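Long-range contacts in adhesion and penetration protein autotransporter (Haemophilus influenzae, PDB 3SYJ), which mediates bacterial adherence and invasion by binding a host cell structure, self-associates between cells during aggregation, and carries a probable serine protease domain: residues V641-W652 / V694-G705; G1-Y9 / G157-Q165. All coordinates share one frame; numbering follows the deposited sequence.

Contact 2 comes first along the chain: the N terminus, residues 1-9, pairs with residues 157-165 and closes a loop of 147 residues within the peptidase S6 domain. That loop is complete well before contact 1 opens. There, residues 641-652 meet residues 694-705 across 41 intervening residues, joining neighbouring coils of the beta-solenoid in the second half of the passenger domain. The two closures therefore follow in series, neither nested nor crossed. Their centres lie 40 Å apart and their nearest atoms about 16 Å, without touching. Contact 2 ties the first strand into the protease module, whereas contact 1 adds a coil to the stalk that bears it.

Contact 1 (V641-W652 / V694-G705)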
loop_
_atom_site.group_PDB
_atom_site.type_symbol
_atom_site.label_atom_id
_atom_site.label_comp_id
_atom_site.label_asym_id
_atom_site.label_seq_id
_atom_site.Cartn_x
_atom_site.Cartn_y
_atom_site.Cartn_z
ATOM N N VAL A 641 -4.017 26.088 14.949
ATOM C CA VAL A 641 -4.874 26.372 13.801
ATOM C C VAL A 641 -6.296 26.559 14.318
ATOM O O VAL A 641 -6.918 25.614 14.808
ATOM C CB VAL A 641 -4.827 25.247 12.758
ATOM C CG1 VAL A 641 -5.629 25.629 11.520
ATOM C CG2 VAL A 641 -3.379 24.926 12.390
ATOM N N SER A 642 -6.798 27.789 14.216
ATOM C CA SER A 642 -8.009 28.193 14.924
ATOM C C SER A 642 -9.161 28.312 13.928
ATOM O O SER A 642 -9.091 27.767 12.826
ATOM C CB SER A 642 -7.823 29.589 15.537
ATOM O OG SER A 642 -8.853 29.896 16.462
ATOM N N ARG A 643 -10.217 29.020 14.319
ATOM C CA ARG A 643 -11.510 28.965 13.640
ATOM C C ARG A 643 -11.470 29.646 12.284
ATOM O O ARG A 643 -10.659 30.541 12.055
ATOM C CB ARG A 643 -12.613 29.590 14.500
ATOM C CG ARG A 643 -12.319 31.010 14.992
ATOM C CD ARG A 643 -13.567 31.654 15.601
ATOM N NE ARG A 643 -14.605 31.851 14.593
ATOM C CZ ARG A 643 -15.758 32.477 14.810
ATOM N NH1 ARG A 643 -16.034 32.979 16.011
ATOM N NH2 ARG A 643 -16.639 32.599 13.822
ATOM N N ASN A 644 -12.363 29.218 11.399
ATOM C CA ASN A 644 -12.462 29.758 10.047
ATOM C C ASN A 644 -11.178 29.624 9.226
ATOM O O ASN A 644 -10.784 30.533 8.490
ATOM C CB ASN A 644 -12.990 31.194 10.062
ATOM C CG ASN A 644 -14.383 31.291 10.676
ATOM O OD1 ASN A 644 -14.522 31.608 11.857
ATOM N ND2 ASN A 644 -15.419 30.991 9.880
ATOM N N VAL A 645 -10.532 28.474 9.361
ATOM C CA VAL A 645 -9.483 28.080 8.441
ATOM C C VAL A 645 -10.060 26.947 7.607
ATOM O O VAL A 645 -10.322 25.855 8.118
ATOM C CB VAL A 645 -8.218 27.589 9.167
ATOM C CG1 VAL A 645 -7.180 27.131 8.157
ATOM C CG2 VAL A 645 -7.652 28.685 10.074
ATOM N N SER A 646 -10.290 27.222 6.327
ATOM C CA SER A 646 -10.893 26.238 5.443
ATOM C C SER A 646 -9.970 25.049 5.287
ATOM O O SER A 646 -10.404 23.899 5.315
ATOM C CB SER A 646 -11.177 26.850 4.074
ATOM O OG SER A 646 -12.253 27.760 4.151
ATOM N N SER A 647 -8.689 25.336 5.112
ATOM C CA SER A 647 -7.713 24.283 4.890
ATOM C C SER A 647 -6.323 24.777 5.217
ATOM O O SER A 647 -6.014 25.959 5.045
ATOM C CB SER A 647 -7.751 23.817 3.434
ATOM O OG SER A 647 -7.438 24.880 2.551
ATOM N N ILE A 648 -5.489 23.871 5.707
ATOM C CA ILE A 648 -4.070 24.150 5.814
ATOM C C ILE A 648 -3.320 22.993 5.178
ATOM O O ILE A 648 -3.514 21.839 5.556
ATOM C CB ILE A 648 -3.633 24.432 7.274
ATOM C CG1 ILE A 648 -2.194 24.951 7.311
ATOM C CG2 ILE A 648 -3.853 23.211 8.175
ATOM C CD1 ILE A 648 -1.819 25.593 8.627
ATOM N N GLU A 649 -2.496 23.313 4.181
ATOM C CA GLU A 649 -1.811 22.301 3.388
ATOM C C GLU A 649 -0.297 22.330 3.588
ATOM O O GLU A 649 0.326 23.394 3.560
ATOM C CB GLU A 649 -2.134 22.467 1.897
ATOM C CG GLU A 649 -1.500 21.393 1.024
ATOM C CD GLU A 649 -1.722 21.614 -0.466
ATOM O OE1 GLU A 649 -2.734 22.240 -0.844
ATOM O OE2 GLU A 649 -0.881 21.145 -1.263
ATOM N N GLY A 650 0.289 21.148 3.760
ATOM C CA GLY A 650 1.716 21.013 3.991
ATOM C C GLY A 650 1.982 19.969 5.059
ATOM O O GLY A 650 1.063 19.569 5.776
ATOM N N ASN A 651 3.233 19.530 5.179
ATOM C CA ASN A 651 3.574 18.486 6.139
ATOM C C ASN A 651 4.108 19.079 7.431
ATOM O O ASN A 651 4.826 20.075 7.410
ATOM C CB ASN A 651 4.580 17.502 5.535
ATOM C CG ASN A 651 4.018 16.761 4.329
ATOM O OD1 ASN A 651 2.857 16.344 4.316
ATOM N ND2 ASN A 651 4.843 16.601 3.304
ATOM N N TRP A 652 3.757 18.461 8.551
ATOM C CA TRP A 652 4.084 19.007 9.861
ATOM C C TRP A 652 5.172 18.195 10.537
ATOM O O TRP A 652 5.133 16.968 10.532
ATOM C CB TRP A 652 2.832 19.050 10.755
ATOM C CG TRP A 652 1.845 20.119 10.351
ATOM C CD1 TRP A 652 0.978 20.084 9.288
ATOM C CD2 TRP A 652 1.638 21.385 10.995
ATOM N NE1 TRP A 652 0.252 21.249 9.235
ATOM C CE2 TRP A 652 0.636 22.063 10.272
ATOM C CE3 TRP A 652 2.201 22.006 12.115
ATOM C CZ2 TRP A 652 0.190 23.334 10.629
ATOM C CZ3 TRP A 652 1.759 23.271 12.466
ATOM C CH2 TRP A 652 0.763 23.920 11.727
ATOM N N VAL A 694 -23.205 30.450 15.177
ATOM C CA VAL A 694 -21.762 30.578 15.126
ATOM C C VAL A 694 -21.137 29.225 14.812
ATOM O O VAL A 694 -20.299 29.110 13.924
ATOM C CB VAL A 694 -21.201 31.120 16.451
ATOM C CG1 VAL A 694 -19.693 31.237 16.374
ATOM C CG2 VAL A 694 -21.828 32.469 16.788
ATOM N N ILE A 695 -21.563 28.198 15.539
ATOM C CA ILE A 695 -21.039 26.854 15.349
ATOM C C ILE A 695 -21.220 26.385 13.915
ATOM O O ILE A 695 -20.310 25.797 13.322
ATOM C CB ILE A 695 -21.709 25.852 16.311
ATOM C CG1 ILE A 695 -21.218 26.085 17.738
ATOM C CG2 ILE A 695 -21.441 24.413 15.883
ATOM C CD1 ILE A 695 -22.126 25.500 18.786
ATOM N N ASN A 696 -22.391 26.654 13.353
ATOM C CA ASN A 696 -22.694 26.196 12.001
ATOM C C ASN A 696 -21.944 26.980 10.938
ATOM O O ASN A 696 -21.850 26.538 9.797
ATOM C CB ASN A 696 -24.201 26.263 11.720
ATOM C CG ASN A 696 -24.984 25.177 12.441
ATOM O OD1 ASN A 696 -24.461 24.097 12.736
ATOM N ND2 ASN A 696 -26.250 25.458 12.722
ATOM N N SER A 697 -21.420 28.147 11.307
ATOM C CA SER A 697 -20.734 29.001 10.349
ATOM C C SER A 697 -19.252 28.642 10.235
ATOM O O SER A 697 -18.579 29.044 9.294
ATOM C CB SER A 697 -20.880 30.472 10.733
ATOM O OG SER A 697 -19.891 30.831 11.682
ATOM N N ILE A 698 -18.747 27.882 11.194
ATOM C CA ILE A 698 -17.341 27.511 11.180
ATOM C C ILE A 698 -17.070 26.222 10.391
ATOM O O ILE A 698 -17.628 25.167 10.700
ATOM C CB ILE A 698 -16.797 27.384 12.608
ATOM C CG1 ILE A 698 -17.015 28.699 13.364
ATOM C CG2 ILE A 698 -15.330 26.982 12.577
ATOM C CD1 ILE A 698 -16.607 28.669 14.816
ATOM N N PRO A 699 -16.208 26.308 9.364
ATOM C CA PRO A 699 -15.852 25.154 8.530
ATOM C C PRO A 699 -14.987 24.152 9.283
ATOM O O PRO A 699 -14.257 24.545 10.194
ATOM C CB PRO A 699 -15.028 25.791 7.402
ATOM C CG PRO A 699 -14.463 27.019 8.033
ATOM C CD PRO A 699 -15.615 27.545 8.826
ATOM N N LYS A 700 -15.084 22.879 8.913
ATOM C CA LYS A 700 -14.193 21.858 9.444
ATOM C C LYS A 700 -12.866 21.933 8.695
ATOM O O LYS A 700 -12.797 21.641 7.503
ATOM C CB LYS A 700 -14.798 20.465 9.273
ATOM C CG LYS A 700 -15.996 20.187 10.159
ATOM C CD LYS A 700 -16.445 18.740 10.054
ATOM C CE LYS A 700 -17.810 18.536 10.711
ATOM N NZ LYS A 700 -18.300 17.135 10.529
ATOM N N THR A 701 -11.812 22.314 9.400
ATOM C CA THR A 701 -10.515 22.515 8.771
ATOM C C THR A 701 -9.982 21.249 8.103
ATOM O O THR A 701 -9.848 20.207 8.743
ATOM C CB THR A 701 -9.491 22.978 9.799
ATOM O OG1 THR A 701 -9.989 24.151 10.459
ATOM C CG2 THR A 701 -8.168 23.279 9.122
ATOM N N GLN A 702 -9.680 21.342 6.815
ATOM C CA GLN A 702 -9.028 20.240 6.121
ATOM C C GLN A 702 -7.530 20.391 6.287
ATOM O O GLN A 702 -6.919 21.275 5.679
ATOM C CB GLN A 702 -9.373 20.237 4.629
ATOM C CG GLN A 702 -10.847 20.224 4.330
ATOM C CD GLN A 702 -11.567 19.044 4.963
ATOM O OE1 GLN A 702 -11.222 17.883 4.726
ATOM N NE2 GLN A 702 -12.583 19.339 5.760
ATOM N N ILE A 703 -6.941 19.539 7.122
ATOM C CA ILE A 703 -5.492 19.503 7.290
ATOM C C ILE A 703 -4.902 18.590 6.225
ATOM O O ILE A 703 -4.974 17.364 6.338
ATOM C CB ILE A 703 -5.096 18.970 8.680
ATOM C CG1 ILE A 703 -5.798 19.763 9.791
ATOM C CG2 ILE A 703 -3.589 19.007 8.850
ATOM C CD1 ILE A 703 -5.923 18.996 11.105
ATOM N N ASN A 704 -4.318 19.185 5.193
ATOM C CA ASN A 704 -3.860 18.426 4.037
ATOM C C ASN A 704 -2.355 18.182 4.033
ATOM O O ASN A 704 -1.588 18.872 3.353
ATOM C CB ASN A 704 -4.326 19.100 2.742
ATOM C CG ASN A 704 -5.848 19.130 2.621
ATOM O OD1 ASN A 704 -6.539 18.240 3.122
ATOM N ND2 ASN A 704 -6.373 20.158 1.963
ATOM N N GLY A 705 -1.943 17.182 4.802
ATOM C CA GLY A 705 -0.541 16.850 4.952
ATOM C C GLY A 705 -0.393 15.754 5.980
ATOM O O GLY A 705 -1.382 15.210 6.471
HETATM O O HOH W 1 -9.094 24.801 12.839
HETATM O O HOH W 2 -17.881 32.421 10.813
HETATM O O HOH W 3 -12.369 26.391 11.082
HETATM O O HOH W 4 -13.460 23.297 4.967
HETATM O O HOH W 5 -5.326 22.425 0.525
HETATM O O HOH W 6 0.719 17.607 2.125
#
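Thr701 holds its hydroxyl beside its own backbone N and opposite the carbonyl carbon (chi1 -55°), which carries OG1 to Val645 O at 2.9 Å, in the carbonyl plane; water 1 links the same OG1 to Ser642 O. Arg643 starts between its backbone N and carbonyl carbon and bends at chi3 (-65°), laying one face of its guanidinium beneath Ile698 CD1, which is 3.8 Å from NE. That NE donates to Asn644 OD1 at 2.7 Å, in the guanidinium plane, so the two side chains brace each other, while Asp619 takes NH1 in a salt bridge and Trp622 offers a cation-pi partner. Asn644 ND2, bonded to Asn624, rests against Pro699 CD at 3.6 Å. From Val645 onward the strands run parallel, their axes 6° apart. Backbone bonds alternate from Gln702 N to Ser646 O, from Ile648 N to Gln702 O and from Asn704 N to Ile648 O. Ile648 and Ile703 meet through their CG2 atoms at 4.3 Å on the buried face. On the other face water 5 joins Glu649 OE1 to Asn704 ND2, and Asn704 OD1 is held by Asn724. Gly650 N bonds Asn704 O at 3.0 Å where the chain turns. Such in-register stacking of successive coils is characteristic of the right-handed beta-helix of autotransporter passenger domains.

Contact 2 (G1-Y9 / G157-Q165); sequences GHTYFGIDY and GRQFWRNDQ
The amino group of Gly1 is gripped from several directions by residues 157-165 and their surroundings. It donates to Arg158 O, which also accepts from Ser214 OG, at 2.8 Å and to Gln159 OE1 at 3.0 Å, approaching each acceptor from above the carbonyl plane, and makes a further bond to Asp217 OD2. Gln159 OE1 is shared with Thr179 OG1 and lies 2.8 Å from water 7, which in turn contacts Tyr9 OH; that hydroxyl also bonds Tyr177 OH. Because Asp217 directly precedes Ser218, the probable catalytic serine, this burial of a chain start resembles the N-terminal salt bridge of activated chymotrypsin-like proteases. The following residues form the edge of a three-stranded sheet, with strand 2-4 parallel to strand 159-162 and the latter antiparallel to strand 168-172. Phe160 N reaches Gly1 O almost straight (173°), Thr3 N is taken by Phe160 O, Thr3 O receives Arg162 N, and Arg162 O accepts Phe5 N from above its carbonyl plane. On one face the His2 and Phe160 rings lie nearly parallel but slid apart, NE2 of His2 standing 3.2 Å from Phe160 CD2. On the other, Phe5 CD1 sits over the Trp161 indole, 3.4 Å from CE2, and the indole edge points at the face of Tyr9 with planes at 84°; Trp161 NE1 is satisfied by Asp169 OD2. With CG opposite its backbone N (chi1 177°), Tyr4 passes edge-on along residues 162-164, CD1 at Arg162 O, and donates OH to the syn side of Asp164 OD1 at 2.6 Å.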
loop_
_atom_site.group_PDB
_atom_site.type_symbol
_atom_site.label_atom_id
_atom_site.label_comp_id
_atom_site.label_asym_id
_atom_site.label_seq_id
_atom_site.Cartn_x
_atom_site.Cartn_y
_atom_site.Cartn_z
ATOM N N GLY A 1 -26.662 62.642 6.361
ATOM C CA GLY A 1 -27.787 62.272 5.518
ATOM C C GLY A 1 -28.918 61.606 6.278
ATOM O O GLY A 1 -28.823 61.397 7.485
ATOM N N HIS A 2 -29.981 61.262 5.557
ATOM C CA HIS A 2 -31.167 60.673 6.152
ATOM C C HIS A 2 -31.314 59.230 5.735
ATOM O O HIS A 2 -31.465 58.934 4.552
ATOM C CB HIS A 2 -32.424 61.438 5.714
ATOM C CG HIS A 2 -32.495 62.842 6.231
ATOM N ND1 HIS A 2 -31.898 63.904 5.590
ATOM C CD2 HIS A 2 -33.107 63.360 7.323
ATOM C CE1 HIS A 2 -32.128 65.014 6.269
ATOM N NE2 HIS A 2 -32.861 64.711 7.326
ATOM N N THR A 3 -31.299 58.335 6.715
ATOM C CA THR A 3 -31.529 56.926 6.465
ATOM C C THR A 3 -32.920 56.511 6.960
ATOM O O THR A 3 -33.612 57.282 7.632
ATOM C CB THR A 3 -30.454 56.056 7.154
ATOM O OG1 THR A 3 -30.569 56.172 8.578
ATOM C CG2 THR A 3 -29.053 56.490 6.720
ATOM N N TYR A 4 -33.311 55.288 6.620
ATOM C CA TYR A 4 -34.591 54.720 7.012
ATOM C C TYR A 4 -34.424 53.823 8.238
ATOM O O TYR A 4 -33.771 52.779 8.176
ATOM C CB TYR A 4 -35.166 53.925 5.838
ATOM C CG TYR A 4 -36.467 53.212 6.112
ATOM C CD1 TYR A 4 -37.430 53.764 6.952
ATOM C CD2 TYR A 4 -36.750 51.996 5.502
ATOM C CE1 TYR A 4 -38.627 53.106 7.196
ATOM C CE2 TYR A 4 -37.941 51.332 5.738
ATOM C CZ TYR A 4 -38.878 51.893 6.584
ATOM O OH TYR A 4 -40.065 51.237 6.814
ATOM N N PHE A 5 -35.019 54.241 9.353
ATOM C CA PHE A 5 -34.938 53.502 10.609
ATOM C C PHE A 5 -35.558 52.105 10.519
ATOM O O PHE A 5 -35.329 51.260 11.387
ATOM C CB PHE A 5 -35.586 54.302 11.748
ATOM C CG PHE A 5 -35.427 53.668 13.105
ATOM C CD1 PHE A 5 -34.180 53.594 13.704
ATOM C CD2 PHE A 5 -36.523 53.144 13.778
ATOM C CE1 PHE A 5 -34.021 53.011 14.950
ATOM C CE2 PHE A 5 -36.375 52.562 15.026
ATOM C CZ PHE A 5 -35.122 52.496 15.615
ATOM N N GLY A 6 -36.326 51.862 9.462
ATOM C CA GLY A 6 -36.888 50.543 9.216
ATOM C C GLY A 6 -35.874 49.526 8.708
ATOM O O GLY A 6 -36.177 48.335 8.590
ATOM N N ILE A 7 -34.670 50.006 8.401
ATOM C CA ILE A 7 -33.572 49.156 7.947
ATOM C C ILE A 7 -32.360 49.380 8.856
ATOM O O ILE A 7 -32.084 50.520 9.249
ATOM C CB ILE A 7 -33.208 49.475 6.485
ATOM C CG1 ILE A 7 -34.307 48.977 5.547
ATOM C CG2 ILE A 7 -31.863 48.866 6.097
ATOM C CD1 ILE A 7 -34.214 49.551 4.156
ATOM N N ASP A 8 -31.661 48.297 9.211
ATOM C CA ASP A 8 -30.473 48.386 10.065
ATOM C C ASP A 8 -29.561 49.500 9.598
ATOM O O ASP A 8 -29.237 49.589 8.414
ATOM C CB ASP A 8 -29.675 47.087 10.041
ATOM C CG ASP A 8 -30.339 45.980 10.819
ATOM O OD1 ASP A 8 -31.191 46.276 11.680
ATOM O OD2 ASP A 8 -30.004 44.808 10.572
ATOM N N TYR A 9 -29.146 50.347 10.532
ATOM C CA TYR A 9 -28.235 51.440 10.223
ATOM C C TYR A 9 -26.940 50.876 9.660
ATOM O O TYR A 9 -26.282 51.521 8.849
ATOM C CB TYR A 9 -27.938 52.254 11.481
ATOM C CG TYR A 9 -27.498 53.680 11.227
ATOM C CD1 TYR A 9 -28.187 54.502 10.343
ATOM C CD2 TYR A 9 -26.416 54.216 11.903
ATOM C CE1 TYR A 9 -27.790 55.822 10.129
ATOM C CE2 TYR A 9 -26.013 55.527 11.697
ATOM C CZ TYR A 9 -26.698 56.321 10.815
ATOM O OH TYR A 9 -26.276 57.613 10.627
ATOM N N GLY A 157 -22.614 64.677 6.359
ATOM C CA GLY A 157 -23.489 65.700 6.901
ATOM C C GLY A 157 -24.327 65.211 8.074
ATOM O O GLY A 157 -24.381 64.015 8.352
ATOM N N ARG A 158 -24.973 66.135 8.775
ATOM C CA ARG A 158 -25.850 65.773 9.885
ATOM C C ARG A 158 -26.607 64.482 9.610
ATOM O O ARG A 158 -27.228 64.321 8.556
ATOM C CB ARG A 158 -26.841 66.893 10.163
ATOM C CG ARG A 158 -26.184 68.164 10.612
ATOM C CD ARG A 158 -27.220 69.208 10.948
ATOM N NE ARG A 158 -26.634 70.284 11.736
ATOM C CZ ARG A 158 -27.205 71.468 11.922
ATOM N NH1 ARG A 158 -28.382 71.732 11.365
ATOM N NH2 ARG A 158 -26.595 72.390 12.661
ATOM N N GLN A 159 -26.558 63.563 10.565
ATOM C CA GLN A 159 -27.112 62.232 10.354
ATOM C C GLN A 159 -28.481 62.057 11.023
ATOM O O GLN A 159 -28.641 62.320 12.212
ATOM C CB GLN A 159 -26.124 61.154 10.833
ATOM C CG GLN A 159 -24.703 61.287 10.292
ATOM C CD GLN A 159 -24.559 60.924 8.811
ATOM O OE1 GLN A 159 -25.532 60.566 8.136
ATOM N NE2 GLN A 159 -23.329 61.015 8.302
ATOM N N PHE A 160 -29.457 61.612 10.241
ATOM C CA PHE A 160 -30.786 61.332 10.742
ATOM C C PHE A 160 -31.185 59.920 10.364
ATOM O O PHE A 160 -30.685 59.373 9.381
ATOM C CB PHE A 160 -31.803 62.272 10.095
ATOM C CG PHE A 160 -31.590 63.728 10.404
ATOM C CD1 PHE A 160 -32.308 64.348 11.412
ATOM C CD2 PHE A 160 -30.700 64.487 9.659
ATOM C CE1 PHE A 160 -32.127 65.691 11.686
ATOM C CE2 PHE A 160 -30.520 65.833 9.928
ATOM C CZ PHE A 160 -31.234 66.433 10.944
ATOM N N TRP A 161 -32.090 59.325 11.135
ATOM C CA TRP A 161 -32.911 58.246 10.592
ATOM C C TRP A 161 -34.396 58.583 10.713
ATOM O O TRP A 161 -34.805 59.299 11.624
ATOM C CB TRP A 161 -32.565 56.867 11.170
ATOM C CG TRP A 161 -32.682 56.731 12.647
ATOM C CD1 TRP A 161 -33.728 57.117 13.431
ATOM C CD2 TRP A 161 -31.727 56.126 13.521
ATOM N NE1 TRP A 161 -33.472 56.805 14.742
ATOM C CE2 TRP A 161 -32.249 56.196 14.823
ATOM C CE3 TRP A 161 -30.473 55.540 13.327
ATOM C CZ2 TRP A 161 -31.568 55.706 15.923
ATOM C CZ3 TRP A 161 -29.800 55.052 14.417
ATOM C CH2 TRP A 161 -30.345 55.140 15.701
ATOM N N ARG A 162 -35.188 58.094 9.765
ATOM C CA ARG A 162 -36.605 58.428 9.700
ATOM C C ARG A 162 -37.446 57.176 9.866
ATOM O O ARG A 162 -37.129 56.139 9.289
ATOM C CB ARG A 162 -36.939 59.075 8.361
ATOM C CG ARG A 162 -36.109 60.292 8.060
ATOM C CD ARG A 162 -36.876 61.299 7.226
ATOM N NE ARG A 162 -36.369 62.633 7.513
ATOM C CZ ARG A 162 -36.966 63.495 8.322
ATOM N NH1 ARG A 162 -38.117 63.178 8.898
ATOM N NH2 ARG A 162 -36.423 64.680 8.539
ATOM N N ASN A 163 -38.513 57.275 10.657
ATOM C CA ASN A 163 -39.376 56.125 10.899
ATOM C C ASN A 163 -40.545 56.064 9.925
ATOM O O ASN A 163 -40.600 56.813 8.950
ATOM C CB ASN A 163 -39.867 56.087 12.350
ATOM C CG ASN A 163 -40.767 57.263 12.699
ATOM O OD1 ASN A 163 -41.376 57.881 11.823
ATOM N ND2 ASN A 163 -40.856 57.573 13.987
ATOM N N ASP A 164 -41.479 55.162 10.192
ATOM C CA ASP A 164 -42.588 54.938 9.277
ATOM C C ASP A 164 -43.580 56.108 9.238
ATOM O O ASP A 164 -44.417 56.198 8.341
ATOM C CB ASP A 164 -43.273 53.606 9.591
ATOM C CG ASP A 164 -42.623 52.440 8.866
ATOM O OD1 ASP A 164 -42.023 52.685 7.804
ATOM O OD2 ASP A 164 -42.715 51.286 9.341
ATOM N N GLN A 165 -43.459 57.019 10.197
ATOM C CA GLN A 165 -44.287 58.221 10.214
ATOM C C GLN A 165 -43.479 59.386 9.640
ATOM O O GLN A 165 -43.905 60.542 9.680
ATOM C CB GLN A 165 -44.786 58.528 11.637
ATOM C CG GLN A 165 -45.837 57.537 12.202
ATOM C CD GLN A 165 -45.222 56.229 12.737
ATOM O OE1 GLN A 165 -45.707 55.123 12.438
ATOM N NE2 GLN A 165 -44.153 56.354 13.531
HETATM O O HOH W 7 -27.695 58.965 8.841
#